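Local coordinates for fibrillarin-like pre-rrna processing protein (Methanocaldococcus jannaschii, PDB 1G8S) that probably transfers methyl groups from S-adenosyl-L-methionine to ribose 2'-hydroxyls of rRNA and tRNA at sites chosen by a guide RNA, working with Nop5 in box C/D particles, at residues 35-40 with 85-90; 77-82 with 139-144; 150-155 with 180-185; 12-17 with 26-31. All blocks are in the same frame, centred on the assembly; numbering follows the deposited sequence.

In the fold
Interactions 1 and 4, both buried, involve the N-terminal antiparallel sheet, interactions 2 and 3 the Rossmann-like methyltransferase domain. Interaction 4 is a hairpin pairing held by backbone hydrogen bonds; the chain then runs on to the loop of interaction 1, whose apolar and CH-pi contacts set that loop against the first turn of helix 87-95. The same helix turn holds methionine and touches Tyr80 of interaction 2, which is partly buried, with aliphatic packing inside and a salt bridge outside. Interaction 3 is a surface contact of van der Waals type between two loops; it meets interaction 2 at Leu81 and Asp150.

Interaction 1 (35-40 with 85-90); sequences KVYDEK and AGTTPS. With MET (methionine), chain B.
Val36 comes first along segment 35-40, its two methyls resting on Ser90, with CG2 3.8 Å from Ser90 CB. Its CG1 also lies 4.0 Å from the carbonyl oxygen of Gly86, the N-cap residue of helix 87-95. At Tyr37 the ring swings over the helix start because CG sits between the backbone N and the carbonyl carbon (chi1 59°). Thr87 CG2 then makes a CH-pi contact from over one ring face, 3.9 Å from the centroid of the Tyr37 ring, while Ser90 OG lies at the ring edge. Helix 87-95 follows the first strand of the Rossmann-like methyltransferase sheet, and Thr87 and Thr88 in its first turn are predicted to bind S-adenosyl-L-methionine; here, on the side away from the loop, Thr88 N donates to OXT of a bound methionine at 3.1 Å. With an alanine in place of Tyr37, the Thr87 methyl would probably lose its aromatic cover and a gap would open between loop and helix. Farther on, Glu39 turns back under the opposite face of the Tyr37 ring, where its OE1 accepts from Tyr37 N at 2.6 Å through the syn lone pair. Its other oxygen, less surely placed, is modelled at Arg50, which reaches Ser90 OG as well; that hydroxyl in turn donates to Thr87 O at 2.6 Å.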
# COMPACT_ATOMS: atom_id res chain seq x y z
N LYS A 35 -4.79 24.70 -19.61
CA LYS A 35 -5.66 24.05 -18.64
C LYS A 35 -6.50 23.06 -19.44
O LYS A 35 -7.23 23.45 -20.35
CB LYS A 35 -6.57 25.06 -17.94
CG LYS A 35 -5.85 25.92 -16.89
CD LYS A 35 -6.86 26.65 -16.02
CE LYS A 35 -6.16 27.45 -14.92
NZ LYS A 35 -7.16 28.12 -14.04
N VAL A 36 -6.37 21.79 -19.11
CA VAL A 36 -7.10 20.73 -19.80
C VAL A 36 -8.60 20.74 -19.52
O VAL A 36 -9.41 20.61 -20.45
CB VAL A 36 -6.50 19.35 -19.43
CG1 VAL A 36 -7.25 18.22 -20.13
CG2 VAL A 36 -5.04 19.33 -19.81
N TYR A 37 -8.97 20.91 -18.25
CA TYR A 37 -10.38 20.93 -17.86
C TYR A 37 -10.69 22.00 -16.81
O TYR A 37 -11.46 21.77 -15.88
CB TYR A 37 -10.80 19.55 -17.35
CG TYR A 37 -10.02 19.04 -16.16
CD1 TYR A 37 -10.57 19.07 -14.87
CD2 TYR A 37 -8.74 18.50 -16.31
CE1 TYR A 37 -9.87 18.58 -13.77
CE2 TYR A 37 -8.02 18.01 -15.21
CZ TYR A 37 -8.60 18.05 -13.94
OH TYR A 37 -7.93 17.54 -12.86
N ASP A 38 -10.09 23.17 -17.00
CA ASP A 38 -10.26 24.31 -16.09
C ASP A 38 -9.83 23.98 -14.67
O ASP A 38 -10.40 24.48 -13.70
CB ASP A 38 -11.72 24.79 -16.08
CG ASP A 38 -11.85 26.25 -15.67
OD1 ASP A 38 -12.93 26.64 -15.20
OD2 ASP A 38 -10.87 27.01 -15.85
N GLU A 39 -8.81 23.13 -14.54
CA GLU A 39 -8.28 22.75 -13.24
C GLU A 39 -7.54 23.95 -12.65
O GLU A 39 -7.09 24.82 -13.39
CB GLU A 39 -7.30 21.59 -13.38
CG GLU A 39 -6.10 21.89 -14.28
CD GLU A 39 -6.38 21.61 -15.75
OE1 GLU A 39 -7.55 21.72 -16.17
OE2 GLU A 39 -5.42 21.31 -16.49
N LYS A 40 -7.43 24.00 -11.32
CA LYS A 40 -6.72 25.08 -10.67
C LYS A 40 -5.23 24.83 -10.86
O LYS A 40 -4.79 23.68 -10.91
CB LYS A 40 -7.05 25.12 -9.17
CG LYS A 40 -8.51 25.39 -8.84
CD LYS A 40 -8.89 26.86 -8.97
CE LYS A 40 -8.85 27.36 -10.41
NZ LYS A 40 -9.30 28.78 -10.53
N ALA A 85 -12.56 12.25 -21.68
CA ALA A 85 -12.53 13.53 -22.39
C ALA A 85 -11.11 14.09 -22.25
O ALA A 85 -10.81 15.17 -22.76
CB ALA A 85 -13.55 14.48 -21.79
N GLY A 86 -10.26 13.35 -21.53
CA GLY A 86 -8.88 13.77 -21.36
C GLY A 86 -8.40 14.05 -19.94
O GLY A 86 -7.20 14.21 -19.73
N THR A 87 -9.32 14.11 -18.98
CA THR A 87 -8.98 14.42 -17.59
C THR A 87 -7.88 13.54 -16.99
O THR A 87 -6.76 14.00 -16.76
CB THR A 87 -10.22 14.35 -16.68
OG1 THR A 87 -11.20 15.28 -17.15
CG2 THR A 87 -9.85 14.72 -15.24
N THR A 88 -8.18 12.27 -16.73
CA THR A 88 -7.17 11.40 -16.14
C THR A 88 -5.98 11.15 -17.06
O THR A 88 -4.84 11.11 -16.60
CB THR A 88 -7.79 10.06 -15.67
OG1 THR A 88 -8.80 10.33 -14.69
CG2 THR A 88 -6.73 9.16 -15.05
N PRO A 89 -6.21 10.98 -18.38
CA PRO A 89 -5.04 10.76 -19.23
C PRO A 89 -4.04 11.94 -19.19
O PRO A 89 -2.84 11.74 -19.31
CB PRO A 89 -5.66 10.58 -20.62
CG PRO A 89 -6.96 9.89 -20.30
CD PRO A 89 -7.46 10.68 -19.10
N SER A 90 -4.55 13.17 -19.04
CA SER A 90 -3.66 14.33 -19.00
C SER A 90 -2.74 14.24 -17.78
O SER A 90 -1.53 14.46 -17.90
CB SER A 90 -4.46 15.64 -18.98
OG SER A 90 -5.24 15.80 -17.81
N MET B . -13.25 8.98 -16.50
CA MET B . -12.86 10.26 -17.15
C MET B . -11.37 10.49 -16.96
O MET B . -10.87 10.14 -15.87
CB MET B . -13.63 11.42 -16.54
CG MET B . -13.53 12.69 -17.35
SD MET B . -13.99 12.36 -19.05
CE MET B . -15.69 11.81 -18.83
OXT MET B . -10.72 11.02 -17.89

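Interaction 2 (77-82 with 139-144); sequences KILYLG and NIVEKV. With MET (methionine), chain B.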
# COMPACT_ATOMS: atom_id res chain seq x y z
N LYS A 77 5.19 2.69 -19.19
CA LYS A 77 4.45 2.57 -20.44
C LYS A 77 3.09 2.13 -19.90
O LYS A 77 2.99 1.12 -19.20
CB LYS A 77 5.05 1.49 -21.34
CG LYS A 77 6.34 1.91 -22.02
CD LYS A 77 6.79 0.85 -23.00
CE LYS A 77 8.05 1.27 -23.74
NZ LYS A 77 8.50 0.22 -24.70
N ILE A 78 2.07 2.91 -20.21
CA ILE A 78 0.73 2.64 -19.71
C ILE A 78 -0.29 2.42 -20.82
O ILE A 78 -0.28 3.13 -21.82
CB ILE A 78 0.21 3.82 -18.85
CG1 ILE A 78 1.22 4.14 -17.74
CG2 ILE A 78 -1.16 3.51 -18.28
CD1 ILE A 78 2.12 5.29 -18.10
N LEU A 79 -1.13 1.41 -20.63
CA LEU A 79 -2.23 1.12 -21.56
C LEU A 79 -3.47 1.63 -20.83
O LEU A 79 -3.86 1.10 -19.78
CB LEU A 79 -2.33 -0.39 -21.81
CG LEU A 79 -3.52 -0.79 -22.69
CD1 LEU A 79 -3.40 -0.13 -24.06
CD2 LEU A 79 -3.56 -2.30 -22.80
N TYR A 80 -4.08 2.67 -21.38
CA TYR A 80 -5.26 3.30 -20.80
C TYR A 80 -6.52 2.85 -21.52
O TYR A 80 -6.68 3.11 -22.72
CB TYR A 80 -5.13 4.83 -20.89
CG TYR A 80 -6.16 5.59 -20.11
CD1 TYR A 80 -5.83 6.17 -18.87
CD2 TYR A 80 -7.48 5.71 -20.56
CE1 TYR A 80 -6.79 6.84 -18.12
CE2 TYR A 80 -8.44 6.38 -19.80
CZ TYR A 80 -8.09 6.94 -18.58
OH TYR A 80 -9.03 7.59 -17.81
N LEU A 81 -7.42 2.20 -20.79
CA LEU A 81 -8.68 1.70 -21.36
C LEU A 81 -9.88 2.38 -20.72
O LEU A 81 -10.06 2.35 -19.51
CB LEU A 81 -8.79 0.19 -21.13
CG LEU A 81 -7.60 -0.68 -21.54
CD1 LEU A 81 -7.86 -2.14 -21.14
CD2 LEU A 81 -7.36 -0.53 -23.05
N GLY A 82 -10.73 2.99 -21.54
CA GLY A 82 -11.91 3.63 -21.01
C GLY A 82 -12.22 5.00 -21.58
O GLY A 82 -11.31 5.77 -21.91
N ASN A 139 0.22 -4.74 -32.71
CA ASN A 139 1.40 -4.37 -33.49
C ASN A 139 1.72 -2.90 -33.25
O ASN A 139 2.62 -2.34 -33.87
CB ASN A 139 1.19 -4.60 -34.99
CG ASN A 139 1.47 -6.03 -35.42
OD1 ASN A 139 2.21 -6.76 -34.77
ND2 ASN A 139 0.88 -6.43 -36.55
N ILE A 140 0.97 -2.27 -32.35
CA ILE A 140 1.18 -0.85 -32.03
C ILE A 140 1.60 -0.70 -30.58
O ILE A 140 2.55 0.03 -30.26
CB ILE A 140 -0.11 -0.03 -32.22
CG1 ILE A 140 -0.61 -0.16 -33.67
CG2 ILE A 140 0.15 1.43 -31.88
CD1 ILE A 140 -1.99 0.44 -33.88
N VAL A 141 0.89 -1.38 -29.69
CA VAL A 141 1.16 -1.32 -28.26
C VAL A 141 2.27 -2.25 -27.83
O VAL A 141 2.14 -3.47 -27.88
CB VAL A 141 -0.11 -1.64 -27.44
CG1 VAL A 141 0.21 -1.59 -25.93
CG2 VAL A 141 -1.21 -0.65 -27.77
N GLU A 142 3.39 -1.66 -27.41
CA GLU A 142 4.52 -2.44 -26.94
C GLU A 142 4.16 -2.93 -25.54
O GLU A 142 3.18 -2.46 -24.95
CB GLU A 142 5.77 -1.57 -26.88
CG GLU A 142 6.20 -1.03 -28.23
CD GLU A 142 7.46 -0.20 -28.15
OE1 GLU A 142 8.48 -0.71 -27.65
OE2 GLU A 142 7.43 0.96 -28.60
N LYS A 143 4.92 -3.87 -25.01
CA LYS A 143 4.67 -4.38 -23.67
C LYS A 143 4.59 -3.20 -22.70
O LYS A 143 5.44 -2.30 -22.74
CB LYS A 143 5.78 -5.34 -23.25
CG LYS A 143 5.71 -6.70 -23.92
CD LYS A 143 4.45 -7.43 -23.51
CE LYS A 143 4.34 -8.79 -24.15
NZ LYS A 143 3.11 -9.49 -23.71
N VAL A 144 3.59 -3.20 -21.83
CA VAL A 144 3.42 -2.11 -20.87
C VAL A 144 3.70 -2.51 -19.43
O VAL A 144 3.68 -3.69 -19.07
CB VAL A 144 2.01 -1.50 -20.93
CG1 VAL A 144 1.77 -0.90 -22.32
CG2 VAL A 144 0.95 -2.56 -20.58
N MET B . -13.25 8.98 -16.50
CA MET B . -12.86 10.26 -17.15
C MET B . -11.37 10.49 -16.96
O MET B . -10.87 10.14 -15.87
CB MET B . -13.63 11.42 -16.54
CG MET B . -13.53 12.69 -17.35
SD MET B . -13.99 12.36 -19.05
CE MET B . -15.69 11.81 -18.83
OXT MET B . -10.72 11.02 -17.89
O HOH W 1 8.01 -2.32 -23.68
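A partly buried contact, apolar inside and charged at its outer end, joins Lys77 and Leu79 of strand 77-81 to the loop that leads into strand 144-149. These are neighbouring parallel strands of the central sheet of the Rossmann-like methyltransferase fold, and the contact lies at the end of strand 77-81 away from the bound methionine. Inside, Leu79 meets two valines: its CB is 4.1 Å from Val144 CG2, and its CD1 is 4.3 Å from Val141 CG1. Leu79 CG stands anti to the backbone N (chi1 175°), which carries the branched end toward Val141; Phe167 of helix 156-167 covers both side chains. Val144 also presses its CB to 3.3 Å from Lys77 O, where the two strands begin to pair. Toward solvent, the extended chain of Lys77 passes over the loop backbone, its CD 3.4 Å from Lys143 O. Lys77 NZ forms a salt bridge with Glu142 OE1 at 3.1 Å, weak as a hydrogen bond, so charge attraction rather than precise geometry is likely to dominate there. A water ties the same nitrogen back to the loop: it accepts from Lys77 NZ at 2.8 Å and donates to Lys143 O at 2.7 Å.

Interaction 3 (150-155 with 180-185); sequences DVAQPN and ARSIDV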
# COMPACT_ATOMS: atom_id res chain seq x y z
N ASP A 150 -10.96 1.94 -16.92
CA ASP A 150 -12.14 2.61 -16.40
C ASP A 150 -13.23 2.35 -17.43
O ASP A 150 -13.56 3.23 -18.24
CB ASP A 150 -11.88 4.12 -16.27
CG ASP A 150 -13.07 4.88 -15.73
OD1 ASP A 150 -14.04 4.26 -15.26
OD2 ASP A 150 -13.03 6.13 -15.76
N VAL A 151 -13.77 1.14 -17.40
CA VAL A 151 -14.80 0.70 -18.34
C VAL A 151 -15.99 0.15 -17.56
O VAL A 151 -15.91 -0.94 -16.97
CB VAL A 151 -14.24 -0.40 -19.27
CG1 VAL A 151 -15.34 -0.93 -20.18
CG2 VAL A 151 -13.08 0.15 -20.08
N ALA A 152 -17.09 0.89 -17.58
CA ALA A 152 -18.29 0.48 -16.85
C ALA A 152 -19.12 -0.51 -17.64
O ALA A 152 -20.18 -0.17 -18.19
CB ALA A 152 -19.12 1.71 -16.49
N GLN A 153 -18.64 -1.75 -17.69
CA GLN A 153 -19.30 -2.83 -18.42
C GLN A 153 -19.21 -4.12 -17.62
O GLN A 153 -18.27 -4.33 -16.85
CB GLN A 153 -18.62 -3.02 -19.78
CG GLN A 153 -18.91 -1.90 -20.77
CD GLN A 153 -18.05 -1.98 -22.01
OE1 GLN A 153 -17.59 -3.05 -22.41
NE2 GLN A 153 -17.83 -0.83 -22.64
N PRO A 154 -20.20 -5.02 -17.80
CA PRO A 154 -20.17 -6.28 -17.06
C PRO A 154 -18.95 -7.17 -17.36
O PRO A 154 -18.58 -8.01 -16.54
CB PRO A 154 -21.50 -6.94 -17.45
CG PRO A 154 -21.80 -6.34 -18.80
CD PRO A 154 -21.42 -4.90 -18.61
N ASN A 155 -18.33 -6.98 -18.52
CA ASN A 155 -17.16 -7.77 -18.88
C ASN A 155 -15.84 -7.02 -18.67
O ASN A 155 -14.81 -7.39 -19.24
CB ASN A 155 -17.26 -8.22 -20.35
CG ASN A 155 -17.09 -7.07 -21.33
OD1 ASN A 155 -17.54 -5.95 -21.07
ND2 ASN A 155 -16.47 -7.35 -22.46
N ALA A 180 -19.78 -1.13 -9.40
CA ALA A 180 -20.57 -2.32 -9.08
C ALA A 180 -21.84 -2.48 -9.91
O ALA A 180 -22.09 -3.57 -10.43
CB ALA A 180 -20.94 -2.32 -7.60
N ARG A 181 -22.62 -1.41 -10.03
CA ARG A 181 -23.89 -1.45 -10.76
C ARG A 181 -23.77 -1.72 -12.26
O ARG A 181 -24.78 -2.04 -12.90
CB ARG A 181 -24.66 -0.16 -10.54
CG ARG A 181 -25.07 0.10 -9.09
CD ARG A 181 -26.30 -0.69 -8.66
NE ARG A 181 -26.06 -2.12 -8.59
CZ ARG A 181 -26.43 -2.89 -7.56
NH1 ARG A 181 -27.05 -2.35 -6.52
NH2 ARG A 181 -26.17 -4.18 -7.57
N SER A 182 -22.58 -1.59 -12.82
CA SER A 182 -22.39 -1.84 -14.25
C SER A 182 -22.23 -3.33 -14.49
O SER A 182 -22.23 -3.80 -15.63
CB SER A 182 -21.17 -1.08 -14.79
OG SER A 182 -19.94 -1.64 -14.35
N ILE A 183 -22.10 -4.08 -13.39
CA ILE A 183 -21.93 -5.53 -13.43
C ILE A 183 -23.25 -6.23 -13.10
O ILE A 183 -23.64 -7.19 -13.78
CB ILE A 183 -20.91 -6.02 -12.37
CG1 ILE A 183 -19.58 -5.27 -12.51
CG2 ILE A 183 -20.71 -7.52 -12.49
CD1 ILE A 183 -18.85 -5.54 -13.79
N ASP A 184 -23.92 -5.74 -12.07
CA ASP A 184 -25.17 -6.33 -11.61
C ASP A 184 -26.01 -5.26 -10.91
O ASP A 184 -25.50 -4.51 -10.07
CB ASP A 184 -24.83 -7.47 -10.64
CG ASP A 184 -26.01 -8.36 -10.32
OD1 ASP A 184 -25.91 -9.58 -10.56
OD2 ASP A 184 -27.04 -7.86 -9.82
N VAL A 185 -27.29 -5.17 -11.26
CA VAL A 185 -28.17 -4.17 -10.66
C VAL A 185 -28.98 -4.71 -9.48
O VAL A 185 -29.75 -3.97 -8.87
CB VAL A 185 -29.16 -3.61 -11.71
CG1 VAL A 185 -28.41 -2.91 -12.83
CG2 VAL A 185 -30.02 -4.74 -12.27
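Ser182 and Ile183 press against the backbone of 152-154, and this is where the two loops are tightly packed. Ser182 CB lies 3.6 Å from the carbonyl carbon of Ala152 and 3.9 Å from Ala152 CB. The Ser182 hydroxyl is tucked between its own backbone N and carbonyl carbon (chi1 72°), a rotation that suits its hydrogen bond to Lys179 O, at the end of the strand that leads into this loop. Beside it the peptide oxygen Ser182 O faces the proline ring, 3.3 Å from Pro154 CD; proline offers no N-H here, so the approach is one of packing. Ile183 reaches over to the other loop with the end of its chain, placing CD1 3.3 Å from Gln153 O and 3.6 Å from Pro154 CA. That same oxygen of Gln153 accepts a hydrogen bond from Gln156 of the following helix.

No hydrogen bond crosses between the segments, and Ala152, Gln153 and Pro154 all lie at the exposed surface. On the side of 180-185 remote from Pro154, order comes from within the loop: Arg181 grips Asp184 O side-on with two nitrogens. Its NE bond, 2.9 Å to Asp184 O, lies in the carbonyl plane, whereas NH2 approaches the same oxygen from above that plane. Asp184 OD2 accepts from the backbone of Thr186 and Lys187.

Both segments follow neighbouring parallel strands, 144-149 and 172-179, at their C-terminal ends, where Rossmann-like methyltransferases place the cofactor; residues 150-153, with Ala152 at the centre of an inverse gamma turn, are predicted to bind S-adenosyl-L-methionine.

Interaction 4 (12-17 with 26-31); sequences NIYEVD and ATKSIV
Backbone hydrogen bonds pair Tyr14 with Ala26 in both directions, Tyr14 N to Ala26 O and Ala26 N to Tyr14 O, each 2.8 Å long. This is an antiparallel hydrogen-bonded pair in the beta hairpin of strands 13-17 and 24-28, part of the N-terminal sheet. Two residues along each segment, between Asn12 and Lys28, a water takes the place of direct pairing: it accepts from Lys28 N at 2.8 Å and donates to Asn12 O at 2.7 Å.

Apolar contact is modest between the strands: Val16 CG2 reaches 4.0 Å from Ala26 CB, and the small alanine is also covered by Tyr49 and Ile51 of strand 47-51.

Around Tyr14 the contacts are mixed. With CG anti to the carbonyl carbon (chi1 -55°), the ring brings its edge to Ala26 O and Thr27 CA, and Lys28 runs past its phenol end, CG 3.7 Å from Tyr14 CE1 and CE 3.4 Å from Tyr14 OH. Tyr49 meets the ring edge-to-face. A serine at Tyr14 would probably deprive the Lys28 methylenes of their support and open a gap beside Tyr49.

The lysine thus carries its methylenes slantwise past the phenol end of the tyrosine, while its ammonium group, salt-bridged to Glu47, keeps the charge at the outer end.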
# COMPACT_ATOMS: atom_id res chain seq x y z
N ASN A 12 6.72 11.49 -8.94
CA ASN A 12 6.25 12.57 -9.79
C ASN A 12 4.76 12.92 -9.60
O ASN A 12 4.07 13.28 -10.56
CB ASN A 12 6.54 12.24 -11.26
CG ASN A 12 6.69 13.49 -12.13
OD1 ASN A 12 6.64 13.41 -13.36
ND2 ASN A 12 6.89 14.64 -11.50
N ILE A 13 4.28 12.78 -8.37
CA ILE A 13 2.91 13.15 -8.01
C ILE A 13 3.15 14.06 -6.81
O ILE A 13 4.14 13.89 -6.09
CB ILE A 13 2.05 11.94 -7.59
CG1 ILE A 13 1.88 10.99 -8.79
CG2 ILE A 13 0.68 12.43 -7.12
CD1 ILE A 13 1.05 9.76 -8.50
N TYR A 14 2.27 15.02 -6.58
CA TYR A 14 2.51 15.96 -5.49
C TYR A 14 1.36 16.21 -4.54
O TYR A 14 0.22 16.42 -4.95
CB TYR A 14 3.01 17.28 -6.10
CG TYR A 14 4.23 17.09 -6.97
CD1 TYR A 14 4.10 16.68 -8.31
CD2 TYR A 14 5.51 17.18 -6.44
CE1 TYR A 14 5.21 16.36 -9.07
CE2 TYR A 14 6.63 16.85 -7.20
CZ TYR A 14 6.48 16.44 -8.52
OH TYR A 14 7.59 16.08 -9.25
N GLU A 15 1.68 16.19 -3.25
CA GLU A 15 0.69 16.47 -2.23
C GLU A 15 0.71 17.98 -2.04
O GLU A 15 1.79 18.58 -1.94
CB GLU A 15 1.06 15.79 -0.91
CG GLU A 15 0.13 16.14 0.23
CD GLU A 15 0.56 15.51 1.54
OE1 GLU A 15 0.51 14.26 1.64
OE2 GLU A 15 0.95 16.26 2.45
N VAL A 16 -0.46 18.59 -2.01
CA VAL A 16 -0.58 20.04 -1.85
C VAL A 16 -1.30 20.36 -0.54
O VAL A 16 -2.48 20.06 -0.37
CB VAL A 16 -1.36 20.66 -3.03
CG1 VAL A 16 -1.52 22.17 -2.84
CG2 VAL A 16 -0.62 20.38 -4.34
N ASP A 17 -0.56 20.96 0.39
CA ASP A 17 -1.10 21.33 1.70
C ASP A 17 -1.16 22.85 1.79
O ASP A 17 -0.12 23.52 1.92
CB ASP A 17 -0.21 20.76 2.81
CG ASP A 17 -0.75 21.01 4.20
OD1 ASP A 17 -0.20 20.44 5.16
OD2 ASP A 17 -1.72 21.78 4.35
N ALA A 26 -1.60 17.03 -6.94
CA ALA A 26 -1.37 17.61 -8.25
C ALA A 26 -0.27 16.89 -9.02
O ALA A 26 0.47 16.07 -8.48
CB ALA A 26 -1.00 19.10 -8.09
N THR A 27 -0.18 17.20 -10.31
CA THR A 27 0.88 16.65 -11.15
C THR A 27 1.62 17.84 -11.78
O THR A 27 1.08 18.95 -11.82
CB THR A 27 0.31 15.74 -12.28
OG1 THR A 27 -0.66 16.46 -13.04
CG2 THR A 27 -0.35 14.50 -11.69
N LYS A 28 2.85 17.62 -12.22
CA LYS A 28 3.63 18.68 -12.85
C LYS A 28 3.27 18.70 -14.33
O LYS A 28 3.59 17.75 -15.05
CB LYS A 28 5.13 18.42 -12.73
CG LYS A 28 5.80 19.01 -11.52
CD LYS A 28 7.30 18.85 -11.67
CE LYS A 28 8.04 19.20 -10.39
NZ LYS A 28 9.49 18.92 -10.55
N SER A 29 2.64 19.77 -14.77
CA SER A 29 2.24 19.89 -16.17
C SER A 29 3.39 19.76 -17.18
O SER A 29 4.46 20.35 -17.00
CB SER A 29 1.53 21.22 -16.40
OG SER A 29 1.14 21.37 -17.76
N ILE A 30 3.17 18.98 -18.23
CA ILE A 30 4.17 18.82 -19.28
C ILE A 30 3.82 19.74 -20.46
O ILE A 30 4.52 19.76 -21.47
CB ILE A 30 4.28 17.35 -19.79
CG1 ILE A 30 2.91 16.84 -20.25
CG2 ILE A 30 4.86 16.47 -18.69
CD1 ILE A 30 2.98 15.47 -20.92
N VAL A 31 2.72 20.48 -20.31
CA VAL A 31 2.27 21.45 -21.31
C VAL A 31 1.90 22.72 -20.56
O VAL A 31 0.73 22.96 -20.23
CB VAL A 31 1.04 20.96 -22.11
CG1 VAL A 31 0.59 22.06 -23.08
CG2 VAL A 31 1.38 19.69 -22.88
O HOH W 2 3.63 15.00 -12.53